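Local coordinates for protein homoserine kinase (Listeria monocytogenes, PDB 3HUL) that probably catalyses the ATP-dependent phosphorylation of L-homoserine to O-phospho-L-homoserine in threonine biosynthesis, as a member of the GHMP kinase family, at residues Val251-Pro256 with Asn261-Ser266; Pro225-Ile230 with Tyr240-Ser245; Leu63-Asn68 with Ala104-Ser109; Ala95-Ala100 with Glu111-Ile116; Ile195-Arg200 with Thr204-Met209. All coordinates share one frame; numbering follows the deposited sequence.

Contact 1 (Val251-Pro256 with Asn261-Ser266); sequences VLVFAP and NKLQTS
L263 spans the gap between helix 260-268 and strand 251-255 alone, meeting the methyl of A255 and, further along the strand, a branch of V253. Followed outward, its CB leaves the helix pointing at the strand but stays 5.2 Å from A255 CB, too far to touch. CG comes closer, to 4.7 Å from A255 CB, without making contact. The first torsion, chi1 of -102°, lies off a staggered value and may share the uncertainty of the short contact it leads to; chi2 of 177° then extends CD1 away from CA, and this branch makes the contact. CD1 lies 3.3 Å from A255 CB, shorter than a normal carbon-carbon contact, so the exact separation is doubtful although the pairing is plain. The same CD1 reaches V253 CG1 more loosely at 4.4 Å. CD2 turns aside, 5.1 Å from V253 CG1. The summed buried surface of 88 Å² agrees with an interface carried by a single leucine tip.

Around L263 in the helix, T265 N and T265 OG1 both donate to N261 O, approaching that carbonyl from opposite faces of its plane.

V253 and A255 alternate with F254, whose side chain points away from the helix and packs on L14. In this ferredoxin-like C-terminal domain, with sheet order 2-3-1-4, L263 also covers I158 on neighbouring strand 156-161, while V253 is shared with I230 and A234 of helix 227-235.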
# COMPACT_ATOMS: atom_id res chain seq x y z
N VAL A 251 10.58 1.76 -27.95
CA VAL A 251 9.87 0.62 -27.39
C VAL A 251 10.56 0.32 -26.06
O VAL A 251 11.81 0.32 -25.96
CB VAL A 251 9.93 -0.62 -28.33
CG1 VAL A 251 9.32 -1.86 -27.66
CG2 VAL A 251 9.20 -0.35 -29.66
N LEU A 252 9.75 0.13 -25.02
CA LEU A 252 10.25 -0.28 -23.72
C LEU A 252 9.86 -1.70 -23.39
O LEU A 252 8.72 -2.13 -23.62
CB LEU A 252 9.78 0.67 -22.60
CG LEU A 252 10.23 2.12 -22.68
CD1 LEU A 252 9.37 2.98 -21.76
CD2 LEU A 252 11.73 2.30 -22.35
N VAL A 253 10.82 -2.44 -22.83
CA VAL A 253 10.60 -3.77 -22.34
C VAL A 253 10.63 -3.64 -20.83
O VAL A 253 11.58 -3.11 -20.27
CB VAL A 253 11.70 -4.76 -22.83
CG1 VAL A 253 11.59 -6.14 -22.14
CG2 VAL A 253 11.69 -4.90 -24.38
N PHE A 254 9.60 -4.13 -20.17
CA PHE A 254 9.56 -4.08 -18.70
C PHE A 254 9.96 -5.47 -18.17
O PHE A 254 9.41 -6.46 -18.61
CB PHE A 254 8.16 -3.67 -18.20
CG PHE A 254 7.75 -2.24 -18.58
CD1 PHE A 254 7.77 -1.22 -17.62
CD2 PHE A 254 7.34 -1.93 -19.87
CE1 PHE A 254 7.42 0.12 -17.96
CE2 PHE A 254 6.96 -0.62 -20.24
CZ PHE A 254 7.01 0.42 -19.27
N ALA A 255 10.89 -5.54 -17.23
CA ALA A 255 11.43 -6.85 -16.79
C ALA A 255 11.89 -6.85 -15.35
O ALA A 255 12.32 -5.83 -14.85
CB ALA A 255 12.63 -7.25 -17.69
N PRO A 256 11.82 -8.01 -14.69
CA PRO A 256 12.41 -8.14 -13.36
C PRO A 256 13.84 -7.60 -13.38
O PRO A 256 14.57 -7.76 -14.40
CB PRO A 256 12.45 -9.65 -13.14
CG PRO A 256 11.34 -10.18 -13.96
CD PRO A 256 11.24 -9.28 -15.16
N ASN A 261 20.42 -7.19 -17.31
CA ASN A 261 21.68 -7.31 -18.07
C ASN A 261 21.59 -8.36 -19.17
O ASN A 261 21.98 -8.12 -20.33
CB ASN A 261 22.85 -7.63 -17.12
CG ASN A 261 23.21 -6.46 -16.22
OD1 ASN A 261 22.64 -5.37 -16.35
ND2 ASN A 261 24.14 -6.67 -15.30
N LYS A 262 21.05 -9.53 -18.81
CA LYS A 262 20.98 -10.65 -19.70
C LYS A 262 19.91 -10.37 -20.79
O LYS A 262 20.06 -10.81 -21.94
CB LYS A 262 20.79 -11.98 -18.93
CG LYS A 262 19.37 -12.43 -18.65
N LEU A 263 18.85 -9.61 -20.43
CA LEU A 263 17.86 -9.16 -21.41
C LEU A 263 18.40 -8.15 -22.38
O LEU A 263 18.06 -8.19 -23.55
CB LEU A 263 16.60 -8.58 -20.75
CG LEU A 263 15.41 -9.53 -20.74
CD1 LEU A 263 14.25 -8.90 -20.01
CD2 LEU A 263 15.02 -9.86 -22.18
N GLN A 264 19.21 -7.21 -21.91
CA GLN A 264 19.84 -6.26 -22.81
C GLN A 264 20.62 -7.04 -23.89
O GLN A 264 20.31 -6.93 -25.07
CB GLN A 264 20.78 -5.32 -22.07
CG GLN A 264 21.41 -4.23 -22.97
CD GLN A 264 22.24 -3.20 -22.18
OE1 GLN A 264 23.05 -3.56 -21.35
NE2 GLN A 264 22.01 -1.92 -22.43
N THR A 265 21.58 -7.84 -23.44
CA THR A 265 22.44 -8.68 -24.29
C THR A 265 21.62 -9.49 -25.28
O THR A 265 21.85 -9.42 -26.48
CB THR A 265 23.36 -9.58 -23.40
OG1 THR A 265 24.12 -8.72 -22.57
CG2 THR A 265 24.34 -10.45 -24.24
N SER A 266 20.66 -10.23 -24.76
CA SER A 266 19.73 -11.00 -25.57
C SER A 266 18.97 -10.19 -26.65
O SER A 266 18.81 -10.64 -27.80
CB SER A 266 18.75 -11.64 -24.62
OG SER A 266 18.06 -12.68 -25.26

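Contact 2 (Pro225-Ile230 with Tyr240-Ser245); sequences PHLAQI and YAACLS
A single methyl, A242 CB, is the one side-chain atom of the strand in close contact with the helix: L227 and I230, one turn apart at the start of helix 227-235, both close on it. This is a helix-on-sheet contact of the ferredoxin-like domain, whose βαββαβ order places helix 227-235 directly before edge strand 241-244 and packs it against the sheet.

I230 approaches with its short branch. CG2 stands anti to the backbone N and comes to 3.9 Å from A242 CB. L227 arrives differently: CG is anti to the backbone N (chi1 -168°), and branch CD1 lies 4.3 Å from A242 CB and 4.0 Å from A242 O. The leucine therefore rests on the peptide as well as on the methyl, consistent with 52 Å² buried on L227 against 21 Å² on I230.

The backbone polar atoms of A242 are engaged elsewhere: its carbonyl O accepts from R231 NH2, and its N donates to E211 OE2. Just before it, Y240 and A241 both face F254 of the adjoining strand, a classic beta bulge.

H226 occupies the N-cap position of the helix. Its ring is tied to the first turn by ND1 donating to Q229 OE1 at 3.0 Å, with an N-H...O angle of 156°; the acceptor lies only 4° out of the imidazole plane, and the donor sits in the carbonyl plane of the glutamine amide.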
# COMPACT_ATOMS: atom_id res chain seq x y z
N PRO A 225 6.69 -3.02 -36.48
CA PRO A 225 6.68 -4.39 -37.05
C PRO A 225 7.58 -5.43 -36.32
O PRO A 225 7.47 -6.63 -36.58
CB PRO A 225 7.16 -4.19 -38.50
CG PRO A 225 7.83 -2.89 -38.51
CD PRO A 225 7.14 -2.03 -37.47
N HIS A 226 8.43 -4.96 -35.40
CA HIS A 226 9.31 -5.83 -34.63
C HIS A 226 8.82 -6.05 -33.21
O HIS A 226 9.51 -6.67 -32.39
CB HIS A 226 10.72 -5.24 -34.57
CG HIS A 226 11.39 -5.15 -35.91
ND1 HIS A 226 12.07 -6.21 -36.48
CD2 HIS A 226 11.47 -4.12 -36.79
CE1 HIS A 226 12.54 -5.84 -37.66
NE2 HIS A 226 12.19 -4.58 -37.87
N LEU A 227 7.62 -5.53 -32.92
CA LEU A 227 7.08 -5.55 -31.57
C LEU A 227 6.75 -6.97 -31.11
O LEU A 227 7.17 -7.37 -30.02
CB LEU A 227 5.85 -4.63 -31.46
CG LEU A 227 5.34 -4.33 -30.06
CD1 LEU A 227 6.45 -3.81 -29.16
CD2 LEU A 227 4.20 -3.32 -30.15
N ALA A 228 6.02 -7.71 -31.94
CA ALA A 228 5.70 -9.12 -31.67
C ALA A 228 6.95 -9.94 -31.39
O ALA A 228 6.96 -10.77 -30.48
CB ALA A 228 4.90 -9.73 -32.82
N GLN A 229 8.00 -9.68 -32.18
CA GLN A 229 9.27 -10.39 -32.08
C GLN A 229 10.00 -10.03 -30.79
O GLN A 229 10.55 -10.90 -30.12
CB GLN A 229 10.14 -10.05 -33.31
CG GLN A 229 11.62 -10.40 -33.23
CD GLN A 229 12.46 -9.64 -34.26
OE1 GLN A 229 12.17 -8.49 -34.59
NE2 GLN A 229 13.51 -10.28 -34.76
N ILE A 230 10.02 -8.74 -30.46
CA ILE A 230 10.60 -8.26 -29.22
C ILE A 230 9.86 -8.87 -28.02
O ILE A 230 10.50 -9.41 -27.12
CB ILE A 230 10.59 -6.71 -29.16
CG1 ILE A 230 11.63 -6.15 -30.14
CG2 ILE A 230 10.84 -6.19 -27.71
CD1 ILE A 230 11.60 -4.64 -30.31
N TYR A 240 7.93 -8.73 -18.40
CA TYR A 240 6.50 -8.49 -18.21
C TYR A 240 5.76 -8.09 -19.46
O TYR A 240 4.61 -8.47 -19.67
CB TYR A 240 6.30 -7.40 -17.16
CG TYR A 240 7.06 -7.64 -15.88
CD1 TYR A 240 6.91 -8.84 -15.17
CD2 TYR A 240 7.89 -6.65 -15.34
CE1 TYR A 240 7.61 -9.07 -13.98
CE2 TYR A 240 8.60 -6.86 -14.12
CZ TYR A 240 8.45 -8.07 -13.46
OH TYR A 240 9.12 -8.28 -12.27
N ALA A 241 6.41 -7.30 -20.30
CA ALA A 241 5.72 -6.59 -21.36
C ALA A 241 6.72 -5.82 -22.23
O ALA A 241 7.81 -5.49 -21.77
CB ALA A 241 4.73 -5.59 -20.74
N ALA A 242 6.33 -5.53 -23.46
CA ALA A 242 7.05 -4.63 -24.34
C ALA A 242 5.99 -3.69 -24.93
O ALA A 242 4.97 -4.16 -25.44
CB ALA A 242 7.81 -5.40 -25.46
N CYS A 243 6.23 -2.39 -24.82
CA CYS A 243 5.27 -1.38 -25.25
C CYS A 243 5.97 -0.23 -25.91
O CYS A 243 7.13 0.09 -25.58
CB CYS A 243 4.55 -0.79 -24.03
SG CYS A 243 3.86 -2.04 -22.99
N LEU A 244 5.27 0.43 -26.82
CA LEU A 244 5.67 1.79 -27.16
C LEU A 244 5.74 2.66 -25.91
O LEU A 244 4.92 2.54 -24.99
CB LEU A 244 4.73 2.40 -28.20
CG LEU A 244 4.83 1.75 -29.57
CD1 LEU A 244 3.66 2.26 -30.43
CD2 LEU A 244 6.18 2.06 -30.22
N SER A 245 6.78 3.49 -25.86
CA SER A 245 6.91 4.55 -24.87
C SER A 245 6.14 5.78 -25.37
O SER A 245 6.48 6.36 -26.40
CB SER A 245 8.38 4.88 -24.69
OG SER A 245 8.57 5.78 -23.62

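Contact 3 (Leu63-Asn68 with Ala104-Ser109); sequences LNLAPN and AELNLS
L65 lies across L108 so that the two leucines cross obliquely, meeting through one branch each: L65 CD2 is 3.8 Å from L108 CD1. In both, CG stands anti to the carbonyl carbon, with chi1 of -79° and -61°, and both CB atoms point into the interface. L106 adds a looser third partner, its CD1 lying 4.3 Å from the same L65 CD2, which is thus the meeting point of all three leucines.

Beside them A66 and A104 face each other methyl to methyl, CB to CB at 3.7 Å, consistent with CA atoms 6.5 Å apart and both CB atoms directed inward. Both residues stand at helix C-termini. A66 is the first to leave helix 57-65, and E105, with phi 54°, closes helix 88-103 in a Schellman motif. The loop from there to helix 110-121 folds back over the end of helix 57-65, within the N-terminal region of the GHMP kinase fold. It is held by L108 N donating to N101 OD1, and it ends at S109, whose OG caps E112 N. L65 also packs on I97 and A100 of helix 88-103, while E105 OE2 makes a salt bridge to R290 of a third subunit.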
# COMPACT_ATOMS: atom_id res chain seq x y z
N LEU A 63 10.65 32.42 -19.38
CA LEU A 63 10.14 33.81 -19.58
C LEU A 63 8.64 33.93 -19.48
O LEU A 63 8.12 34.99 -19.12
CB LEU A 63 10.65 34.42 -20.89
CG LEU A 63 12.17 34.54 -20.94
CD1 LEU A 63 12.66 34.78 -22.36
CD2 LEU A 63 12.67 35.66 -19.96
N ASN A 64 7.94 32.83 -19.74
CA ASN A 64 6.48 32.83 -19.62
C ASN A 64 6.02 32.89 -18.18
O ASN A 64 4.94 33.41 -17.90
CB ASN A 64 5.87 31.62 -20.34
CG ASN A 64 5.74 31.81 -21.87
OD1 ASN A 64 5.02 31.06 -22.52
ND2 ASN A 64 6.44 32.82 -22.43
N LEU A 65 6.82 32.35 -17.26
CA LEU A 65 6.52 32.45 -15.82
C LEU A 65 7.12 33.70 -15.19
O LEU A 65 6.58 34.25 -14.22
CB LEU A 65 7.03 31.23 -15.03
CG LEU A 65 6.26 29.92 -15.03
CD1 LEU A 65 6.70 29.14 -16.23
CD2 LEU A 65 6.59 29.10 -13.77
N ALA A 66 8.27 34.12 -15.72
CA ALA A 66 8.99 35.27 -15.19
C ALA A 66 9.50 36.13 -16.36
O ALA A 66 10.64 35.97 -16.80
CB ALA A 66 10.15 34.82 -14.27
N PRO A 67 8.63 37.02 -16.88
CA PRO A 67 8.95 37.78 -18.09
C PRO A 67 10.13 38.71 -17.86
O PRO A 67 10.96 38.89 -18.75
CB PRO A 67 7.67 38.60 -18.35
CG PRO A 67 6.60 37.96 -17.50
CD PRO A 67 7.31 37.40 -16.32
N ASN A 68 10.22 39.22 -16.63
CA ASN A 68 11.17 40.25 -16.25
C ASN A 68 12.49 39.69 -15.71
O ASN A 68 13.30 40.45 -15.18
CB ASN A 68 10.50 41.22 -15.24
CG ASN A 68 9.31 41.98 -15.85
OD1 ASN A 68 9.23 42.16 -17.08
ND2 ASN A 68 8.37 42.41 -14.99
N ALA A 104 13.71 33.81 -10.25
CA ALA A 104 12.75 34.86 -9.86
C ALA A 104 12.19 34.60 -8.48
O ALA A 104 11.29 35.32 -8.01
CB ALA A 104 11.63 34.97 -10.88
N GLU A 105 12.71 33.56 -7.82
CA GLU A 105 12.36 33.26 -6.44
C GLU A 105 10.85 33.15 -6.27
O GLU A 105 10.26 33.78 -5.38
CB GLU A 105 12.92 34.34 -5.50
CG GLU A 105 14.35 34.81 -5.82
CD GLU A 105 15.03 35.47 -4.61
OE1 GLU A 105 14.42 36.36 -3.96
OE2 GLU A 105 16.19 35.08 -4.33
N LEU A 106 10.20 32.34 -7.10
CA LEU A 106 8.74 32.18 -7.03
C LEU A 106 8.30 31.25 -5.91
O LEU A 106 7.17 31.33 -5.42
CB LEU A 106 8.19 31.69 -8.37
CG LEU A 106 8.56 32.54 -9.59
CD1 LEU A 106 8.24 31.84 -10.90
CD2 LEU A 106 7.85 33.90 -9.48
N ASN A 107 9.21 30.37 -5.49
CA ASN A 107 8.92 29.43 -4.43
C ASN A 107 7.60 28.66 -4.70
O ASN A 107 6.75 28.50 -3.83
CB ASN A 107 8.92 30.17 -3.06
CG ASN A 107 8.82 29.22 -1.87
OD1 ASN A 107 9.20 28.04 -1.97
ND2 ASN A 107 8.31 29.71 -0.76
N LEU A 108 7.43 28.20 -5.93
CA LEU A 108 6.28 27.37 -6.28
C LEU A 108 6.37 26.02 -5.59
O LEU A 108 7.47 25.49 -5.42
CB LEU A 108 6.21 27.17 -7.79
CG LEU A 108 6.04 28.46 -8.58
CD1 LEU A 108 6.35 28.23 -10.04
CD2 LEU A 108 4.67 29.00 -8.39
N SER A 109 5.24 25.50 -5.15
CA SER A 109 5.16 24.13 -4.67
C SER A 109 5.26 23.14 -5.85
O SER A 109 4.99 23.50 -7.02
CB SER A 109 3.82 23.94 -3.96
OG SER A 109 2.78 24.12 -4.89

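Contact 4 (Ala95-Ala100 with Glu111-Ile116); sequences AGIELA and EEKVRI
K113 and E98 form the polar link between helices 88-103 and 110-121. K113 NZ donates to E98 OE1 at 2.9 Å within a salt bridge, whereas E98 OE2 is 3.9 Å from that nitrogen, so one carboxylate oxygen takes the bond. The lysine approaches OE1 on its syn side but 31° out of the carboxylate plane, so the bond is oblique to the plane of the group. Beyond CG the lysine chain is fully extended, and it meets the bent glutamate chain (chi2 -82°) at about a right angle.

Beside the ion pair the interface is apolar. I97 CG2 lies 3.9 Å from K113 CG, packing on the aliphatic stem of the lysine, while I97 CD1 lies 3.8 Å from I116 CG2. The same CD1 rests 3.9 Å from K113 O. Backbone bonds run within each helix, as from I116 N to E112 O at 2.8 Å. R115 NH1 has its own salt bridge to E119.

The short axes approach to 10.5 Å at 132°, a steeply crossed pairing, nearer antiparallel than parallel, of successive helices in the N-terminal GHMP domain; helix 88-103 begins within the predicted ATP-binding residues. E98 is buried, so pairing with an ammonium group would probably stabilise its ionised form, and K113 reaches it with its CG resting on I97 CG2.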
# COMPACT_ATOMS: atom_id res chain seq x y z
N ALA A 95 12.25 21.91 -16.79
CA ALA A 95 13.51 22.62 -16.55
C ALA A 95 13.36 24.16 -16.60
O ALA A 95 13.96 24.87 -15.79
CB ALA A 95 14.56 22.16 -17.53
N GLY A 96 12.54 24.65 -17.54
CA GLY A 96 12.24 26.07 -17.64
C GLY A 96 11.47 26.58 -16.46
O GLY A 96 11.70 27.69 -15.98
N ILE A 97 10.54 25.77 -15.98
CA ILE A 97 9.82 26.10 -14.77
C ILE A 97 10.78 26.22 -13.57
O ILE A 97 10.68 27.16 -12.78
CB ILE A 97 8.73 25.08 -14.51
CG1 ILE A 97 7.65 25.20 -15.59
CG2 ILE A 97 8.11 25.26 -13.13
CD1 ILE A 97 6.70 23.98 -15.66
N GLU A 98 11.72 25.29 -13.47
CA GLU A 98 12.67 25.29 -12.34
C GLU A 98 13.60 26.50 -12.45
O GLU A 98 13.94 27.12 -11.44
CB GLU A 98 13.49 24.01 -12.33
CG GLU A 98 12.67 22.77 -12.01
CD GLU A 98 12.46 22.58 -10.52
OE1 GLU A 98 12.13 23.55 -9.81
OE2 GLU A 98 12.63 21.45 -10.06
N LEU A 99 14.02 26.81 -13.67
CA LEU A 99 14.83 28.02 -13.91
C LEU A 99 14.13 29.29 -13.40
O LEU A 99 14.69 30.03 -12.59
CB LEU A 99 15.18 28.14 -15.40
CG LEU A 99 16.21 29.18 -15.82
CD1 LEU A 99 17.61 28.80 -15.38
CD2 LEU A 99 16.14 29.34 -17.34
N ALA A 100 12.89 29.51 -13.82
CA ALA A 100 12.16 30.70 -13.45
C ALA A 100 11.90 30.74 -11.96
O ALA A 100 12.01 31.80 -11.30
CB ALA A 100 10.84 30.77 -14.21
N GLU A 111 3.20 20.84 -6.39
CA GLU A 111 1.84 20.82 -6.91
C GLU A 111 1.65 21.87 -8.01
O GLU A 111 1.08 21.58 -9.07
CB GLU A 111 0.85 21.06 -5.77
CG GLU A 111 0.84 19.98 -4.66
CD GLU A 111 1.95 20.13 -3.57
OE1 GLU A 111 2.65 21.16 -3.52
OE2 GLU A 111 2.10 19.21 -2.74
N GLU A 112 2.12 23.10 -7.76
CA GLU A 112 1.94 24.22 -8.71
C GLU A 112 2.77 23.99 -9.95
O GLU A 112 2.32 24.24 -11.05
CB GLU A 112 2.30 25.58 -8.07
CG GLU A 112 1.23 26.13 -7.10
CD GLU A 112 1.70 27.42 -6.38
OE1 GLU A 112 1.42 28.52 -6.91
OE2 GLU A 112 2.38 27.32 -5.32
N LYS A 113 3.99 23.49 -9.76
CA LYS A 113 4.87 23.16 -10.88
C LYS A 113 4.25 22.14 -11.83
O LYS A 113 4.41 22.25 -13.05
CB LYS A 113 6.21 22.65 -10.39
CG LYS A 113 7.06 23.69 -9.69
CD LYS A 113 8.35 23.04 -9.14
CE LYS A 113 9.00 23.94 -8.09
NZ LYS A 113 10.24 23.31 -7.56
N VAL A 114 3.57 21.13 -11.26
CA VAL A 114 2.90 20.11 -12.05
C VAL A 114 1.75 20.78 -12.76
O VAL A 114 1.61 20.63 -13.98
CB VAL A 114 2.38 18.87 -11.21
CG1 VAL A 114 1.49 17.98 -12.06
CG2 VAL A 114 3.54 18.06 -10.65
N ARG A 115 0.93 21.53 -12.00
CA ARG A 115 -0.21 22.20 -12.62
C ARG A 115 0.24 23.00 -13.83
O ARG A 115 -0.40 22.96 -14.88
CB ARG A 115 -1.00 23.11 -11.66
CG ARG A 115 -2.14 23.82 -12.42
CD ARG A 115 -2.60 25.17 -11.88
NE ARG A 115 -1.57 26.17 -11.56
CZ ARG A 115 -1.15 27.15 -12.37
NH1 ARG A 115 -1.61 27.28 -13.61
NH2 ARG A 115 -0.25 28.01 -11.92
N ILE A 116 1.36 23.71 -13.67
CA ILE A 116 1.84 24.65 -14.68
C ILE A 116 2.38 23.92 -15.89
O ILE A 116 2.10 24.29 -17.04
CB ILE A 116 2.93 25.61 -14.11
CG1 ILE A 116 2.30 26.61 -13.12
CG2 ILE A 116 3.71 26.30 -15.23
CD1 ILE A 116 3.31 27.31 -12.20

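Contact 5 (Ile195-Arg200 with Thr204-Met209); sequences IAAILR and TLAGEM. With SO4 (sulfate ion), chain D.
A197 CB fits against L205 and A206 where helix 181-198 gives way to helix 203-210: two consecutive helices joined by a short connection in the C-terminal GHMP region. The methyl lies 3.8 Å from L205 CG, with L205 CD2 about equally near, and it also approaches the backbone at A206 N, 3.9 Å away. L205 CG stands anti to the backbone N (chi1 170°), which lays the branch point alongside A197. At the next residue I198 CG1 meets A206 CB at 3.7 Å. Two alanines thus bring the backbones together, with A197 and A206 CA atoms 5.4 Å apart.

The next shell surrounds these residues. L205 N donates to D202 OD1 in the connection, and I198 is backed by W135, F152 and P153. Outward lies the subunit interface: L205 packs on V148 of the fourth subunit, L199 meets L199 of that subunit, and A196 O accepts from its H150.

R200, at the end of segment 195-200 and bent at chi2 and chi3, turns outward. NH1 also donates to R149 O of the fourth subunit. A sulfate, probably from the crystallisation liquor, takes two parallel bonds from the guanidinium edge: R200 NH1 to sulfate O3 at 2.8 Å, with an N-H...O angle of 152°, and R200 NH2 to sulfate O4, also at 2.8 Å and 157°, O4 lying in the guanidinium plane.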
# COMPACT_ATOMS: atom_id res chain seq x y z
N ILE A 195 -3.32 -0.76 -12.78
CA ILE A 195 -2.94 -0.04 -11.56
C ILE A 195 -3.11 -0.94 -10.31
O ILE A 195 -2.20 -1.06 -9.49
CB ILE A 195 -3.77 1.28 -11.39
CG1 ILE A 195 -3.41 2.30 -12.48
CG2 ILE A 195 -3.57 1.86 -10.03
CD1 ILE A 195 -4.55 3.31 -12.76
N ALA A 196 -4.26 -1.58 -10.16
CA ALA A 196 -4.48 -2.45 -9.02
C ALA A 196 -3.44 -3.61 -8.95
O ALA A 196 -3.00 -3.99 -7.87
CB ALA A 196 -5.88 -3.01 -9.05
N ALA A 197 -3.06 -4.14 -10.10
CA ALA A 197 -2.13 -5.28 -10.13
C ALA A 197 -0.73 -4.88 -9.74
O ALA A 197 -0.02 -5.65 -9.08
CB ALA A 197 -2.15 -5.99 -11.54
N ILE A 198 -0.33 -3.67 -10.15
CA ILE A 198 0.98 -3.17 -9.84
C ILE A 198 1.10 -3.11 -8.35
O ILE A 198 2.16 -3.47 -7.79
CB ILE A 198 1.31 -1.78 -10.50
CG1 ILE A 198 1.46 -1.94 -12.01
CG2 ILE A 198 2.66 -1.25 -9.93
CD1 ILE A 198 1.34 -0.66 -12.84
N LEU A 199 0.01 -2.70 -7.69
CA LEU A 199 0.03 -2.55 -6.23
C LEU A 199 -0.08 -3.89 -5.45
O LEU A 199 0.14 -3.90 -4.23
CB LEU A 199 -0.95 -1.43 -5.77
CG LEU A 199 -0.35 -0.05 -6.19
CD1 LEU A 199 -1.35 0.95 -6.70
CD2 LEU A 199 0.43 0.55 -5.01
N ARG A 200 -0.32 -5.01 -6.14
CA ARG A 200 -0.14 -6.33 -5.54
C ARG A 200 1.26 -6.88 -5.85
O ARG A 200 1.56 -8.04 -5.54
CB ARG A 200 -1.16 -7.35 -6.10
CG ARG A 200 -2.62 -7.11 -5.76
CD ARG A 200 -3.02 -7.51 -4.34
NE ARG A 200 -2.58 -8.84 -3.94
CZ ARG A 200 -3.36 -9.90 -3.77
NH1 ARG A 200 -4.69 -9.81 -3.98
NH2 ARG A 200 -2.81 -11.06 -3.39
N THR A 204 3.41 -9.43 -13.84
CA THR A 204 2.92 -10.29 -14.92
C THR A 204 1.53 -9.88 -15.38
O THR A 204 1.31 -9.64 -16.56
CB THR A 204 2.96 -11.74 -14.46
OG1 THR A 204 4.31 -12.18 -14.58
CG2 THR A 204 2.09 -12.64 -15.30
N LEU A 205 0.59 -9.81 -14.45
CA LEU A 205 -0.75 -9.35 -14.83
C LEU A 205 -0.68 -7.90 -15.33
O LEU A 205 -1.23 -7.60 -16.38
CB LEU A 205 -1.75 -9.50 -13.68
CG LEU A 205 -3.16 -8.87 -13.78
CD1 LEU A 205 -3.95 -9.36 -15.03
CD2 LEU A 205 -3.92 -9.22 -12.48
N ALA A 206 0.02 -7.02 -14.62
CA ALA A 206 0.15 -5.63 -15.05
C ALA A 206 0.66 -5.54 -16.49
O ALA A 206 0.18 -4.72 -17.29
CB ALA A 206 1.09 -4.87 -14.16
N GLY A 207 1.67 -6.35 -16.80
CA GLY A 207 2.35 -6.27 -18.09
C GLY A 207 1.41 -6.67 -19.20
O GLY A 207 1.42 -6.09 -20.28
N GLU A 208 0.59 -7.67 -18.91
CA GLU A 208 -0.50 -8.11 -19.77
C GLU A 208 -1.52 -7.01 -20.08
O GLU A 208 -1.97 -6.85 -21.23
CB GLU A 208 -1.18 -9.30 -19.10
CG GLU A 208 -2.15 -10.10 -19.96
CD GLU A 208 -2.41 -11.49 -19.39
OE1 GLU A 208 -1.88 -11.81 -18.28
OE2 GLU A 208 -3.15 -12.28 -20.04
N MET A 209 -1.91 -6.24 -19.06
CA MET A 209 -2.83 -5.11 -19.27
C MET A 209 -2.12 -3.99 -20.04
O MET A 209 -2.67 -3.38 -20.93
CB MET A 209 -3.40 -4.58 -17.93
CG MET A 209 -4.21 -5.63 -17.09
SD MET A 209 -5.73 -6.27 -17.87
CE MET A 209 -5.16 -7.77 -18.63
S SO4 D . -6.03 -12.95 -2.44
O1 SO4 D . -6.50 -13.24 -1.08
O2 SO4 D . -6.55 -13.91 -3.42
O3 SO4 D . -6.46 -11.63 -2.86
O4 SO4 D . -4.57 -13.01 -2.41

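Overall arrangement
The contacts fall into two groups on different parts of the chain. Contacts 1 and 2, centres about 11 Å apart, share one sheet: strands 241-244 and 251-255 are neighbours, with L252 N 2.7 Å from C243 O, a probable hydrogen bond. Contact 5 joins this group, its centre about 17 Å from that of contact 2, which it touches through A241 CB and G207 O at 3.4 Å. Contacts 3 and 4, about 8 Å apart between centres, interleave along the chain. The centres of contacts 1 and 3 lie about 41 Å apart, on opposite sides of the chain's centre. Each group has a residue near the predicted ATP site: I97 is about 9 Å from S90, and V253 about 11 Å from L86, between side chains.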